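Local coordinates for protein Adc operon repressor AdcR (Streptococcus pneumoniae, PDB 3TGN) that senses zinc as a homodimeric MarR-family transcriptional regulator and, when zinc is present, represses its own zinc-uptake operon and surface antigen genes, and can also activate adh, at residues E50-N54 / D89-Y95. Residue numbers count along the deposited sequence, not the author numbering.
Sequences ESLTN and DARVIFY
Ser-51 lays its CB against the Phe-94 ring, 3.9 Å from CD2, and this pair also sets the register: their CA atoms, 6.4 Å apart, are the nearest across 50-54 and 89-95. Ser-51 is the first residue to leave helical geometry after helix 38-50, and its positive phi (50/50) turns the chain so that its side chain faces the second segment. With chi1 in p, Ser-51 OG lies 2.7 Å from Asp-89 OD2 and 2.6 Å from Glu-50 O, so its single proton has two acceptors in reach. The other carboxylate oxygen, Asp-89 OD1, accepts from Arg-91 N at 2.9 Å (N-H...O 159°), which defines an Asx turn. Arg-91 (chi1 m, chi2 t, chi3 p) bends at chi3 and brings its guanidinium to the loop: Arg-91 NH1 donates to Ser-51 O at 3.1 Å and 151°, near the guanidinium plane, while Thr-53 CG2 sits over one guanidinium face, 3.9 Å from Arg-91 NH1. A water accepts from Tyr-95 N at 2.9 Å and lies 3.1 Å from Leu-52 O, to which it can donate, though it has more acceptors in reach than protons. Thr-53 is the N-cap of helix 54-61, its OG1 bonded to Glu-56 N. The segments bury 271 Å², both sides summed; with one buried residue among the eight touching, this is a surface contact, held largely by polar groups. In this winged helix-turn-helix domain it joins the wing to the start of the predicted DNA-binding motif: Phe-94 pairs through its backbone with Ser-84 of strand 81-84, Leu-52 packs on helix 54-61, and Asn-54 and Tyr-95 both rest on Ile-72 of helix 65-77.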
loop_
_atom_site.group_PDB
_atom_site.type_symbol
_atom_site.label_atom_id
_atom_site.label_comp_id
_atom_site.label_asym_id
_atom_site.label_seq_id
_atom_site.Cartn_x
_atom_site.Cartn_y
_atom_site.Cartn_z
ATOM N N GLU B 50 -11.325 -21.273 6.020
ATOM C CA GLU B 50 -10.521 -22.160 5.172
ATOM C C GLU B 50 -9.483 -23.067 5.852
ATOM O O GLU B 50 -8.893 -23.923 5.192
ATOM C CB GLU B 50 -9.840 -21.343 4.069
ATOM C CG GLU B 50 -10.793 -20.467 3.271
ATOM C CD GLU B 50 -10.069 -19.537 2.318
ATOM O OE1 GLU B 50 -10.420 -18.339 2.269
ATOM O OE2 GLU B 50 -9.147 -20.006 1.618
ATOM N N SER B 51 -9.254 -22.887 7.147
ATOM C CA SER B 51 -8.272 -23.701 7.868
ATOM C C SER B 51 -6.924 -23.756 7.144
ATOM O O SER B 51 -6.366 -24.834 6.931
ATOM C CB SER B 51 -8.796 -25.126 8.076
ATOM O OG SER B 51 -8.635 -25.911 6.905
ATOM N N LEU B 52 -6.406 -22.590 6.775
ATOM C CA LEU B 52 -5.175 -22.502 5.999
ATOM C C LEU B 52 -3.935 -22.720 6.863
ATOM O O LEU B 52 -3.985 -22.575 8.085
ATOM C CB LEU B 52 -5.095 -21.137 5.314
ATOM C CG LEU B 52 -6.320 -20.728 4.492
ATOM C CD1 LEU B 52 -6.323 -19.231 4.225
ATOM C CD2 LEU B 52 -6.394 -21.515 3.192
ATOM N N THR B 53 -2.822 -23.064 6.222
ATOM C CA THR B 53 -1.556 -23.208 6.928
ATOM C C THR B 53 -0.915 -21.840 7.092
ATOM O O THR B 53 -1.318 -20.877 6.438
ATOM C CB THR B 53 -0.569 -24.115 6.166
ATOM O OG1 THR B 53 -0.114 -23.444 4.983
ATOM C CG2 THR B 53 -1.231 -25.434 5.783
ATOM N N ASN B 54 0.085 -21.755 7.959
ATOM C CA ASN B 54 0.805 -20.504 8.161
ATOM C C ASN B 54 1.520 -20.057 6.890
ATOM O O ASN B 54 1.713 -18.863 6.660
ATOM C CB ASN B 54 1.792 -20.631 9.322
ATOM C CG ASN B 54 1.100 -20.647 10.673
ATOM O OD1 ASN B 54 -0.124 -20.754 10.755
ATOM N ND2 ASN B 54 1.883 -20.539 11.742
ATOM N N ASP B 89 -12.900 -31.478 8.126
ATOM C CA ASP B 89 -11.625 -31.038 7.571
ATOM C C ASP B 89 -10.654 -32.205 7.406
ATOM O O ASP B 89 -10.508 -33.032 8.306
ATOM C CB ASP B 89 -11.001 -29.970 8.470
ATOM C CG ASP B 89 -10.000 -29.106 7.736
ATOM O OD1 ASP B 89 -8.954 -29.638 7.306
ATOM O OD2 ASP B 89 -10.260 -27.893 7.591
ATOM N N ALA B 90 -9.985 -32.261 6.258
ATOM C CA ALA B 90 -9.051 -33.346 5.960
ATOM C C ALA B 90 -7.798 -33.312 6.835
ATOM O O ALA B 90 -7.210 -34.355 7.132
ATOM C CB ALA B 90 -8.665 -33.323 4.486
ATOM N N ARG B 91 -7.398 -32.111 7.241
ATOM C CA ARG B 91 -6.160 -31.927 7.990
ATOM C C ARG B 91 -6.136 -32.720 9.293
ATOM O O ARG B 91 -7.142 -32.815 9.995
ATOM C CB ARG B 91 -5.916 -30.440 8.263
ATOM C CG ARG B 91 -5.545 -29.641 7.022
ATOM C CD ARG B 91 -5.110 -28.236 7.388
ATOM N NE ARG B 91 -4.079 -28.250 8.421
ATOM C CZ ARG B 91 -3.534 -27.158 8.945
ATOM N NH1 ARG B 91 -3.919 -25.956 8.533
ATOM N NH2 ARG B 91 -2.604 -27.268 9.883
ATOM N N VAL B 92 -4.976 -33.288 9.609
ATOM C CA VAL B 92 -4.812 -34.089 10.818
ATOM C C VAL B 92 -4.908 -33.225 12.075
ATOM O O VAL B 92 -5.245 -33.715 13.155
ATOM C CB VAL B 92 -3.471 -34.838 10.808
ATOM C CG1 VAL B 92 -3.441 -35.855 9.674
ATOM C CG2 VAL B 92 -2.327 -33.857 10.666
ATOM N N ILE B 93 -4.604 -31.941 11.924
ATOM C CA ILE B 93 -4.764 -30.977 13.005
ATOM C C ILE B 93 -4.571 -29.570 12.453
ATOM O O ILE B 93 -3.681 -29.328 11.639
ATOM C CB ILE B 93 -3.773 -31.241 14.164
ATOM C CG1 ILE B 93 -4.131 -30.401 15.392
ATOM C CG2 ILE B 93 -2.350 -30.969 13.724
ATOM C CD1 ILE B 93 -3.336 -30.768 16.636
ATOM N N PHE B 94 -5.413 -28.644 12.893
ATOM C CA PHE B 94 -5.375 -27.289 12.364
ATOM C C PHE B 94 -5.806 -26.295 13.428
ATOM O O PHE B 94 -6.335 -26.683 14.471
ATOM C CB PHE B 94 -6.301 -27.175 11.154
ATOM C CG PHE B 94 -7.727 -27.534 11.452
ATOM C CD1 PHE B 94 -8.136 -28.858 11.453
ATOM C CD2 PHE B 94 -8.658 -26.550 11.742
ATOM C CE1 PHE B 94 -9.450 -29.195 11.733
ATOM C CE2 PHE B 94 -9.973 -26.880 12.023
ATOM C CZ PHE B 94 -10.368 -28.205 12.020
ATOM N N TYR B 95 -5.578 -25.014 13.159
ATOM C CA TYR B 95 -6.010 -23.957 14.061
ATOM C C TYR B 95 -7.412 -23.495 13.698
ATOM O O TYR B 95 -7.682 -23.148 12.549
ATOM C CB TYR B 95 -5.058 -22.763 13.995
ATOM C CG TYR B 95 -3.644 -23.047 14.444
ATOM C CD1 TYR B 95 -3.339 -23.200 15.792
ATOM C CD2 TYR B 95 -2.610 -23.136 13.524
ATOM C CE1 TYR B 95 -2.041 -23.449 16.208
ATOM C CE2 TYR B 95 -1.312 -23.384 13.929
ATOM C CZ TYR B 95 -1.033 -23.541 15.271
ATOM O OH TYR B 95 0.259 -23.786 15.674
HETATM O O HOH W 1 -5.336 -23.981 10.456
#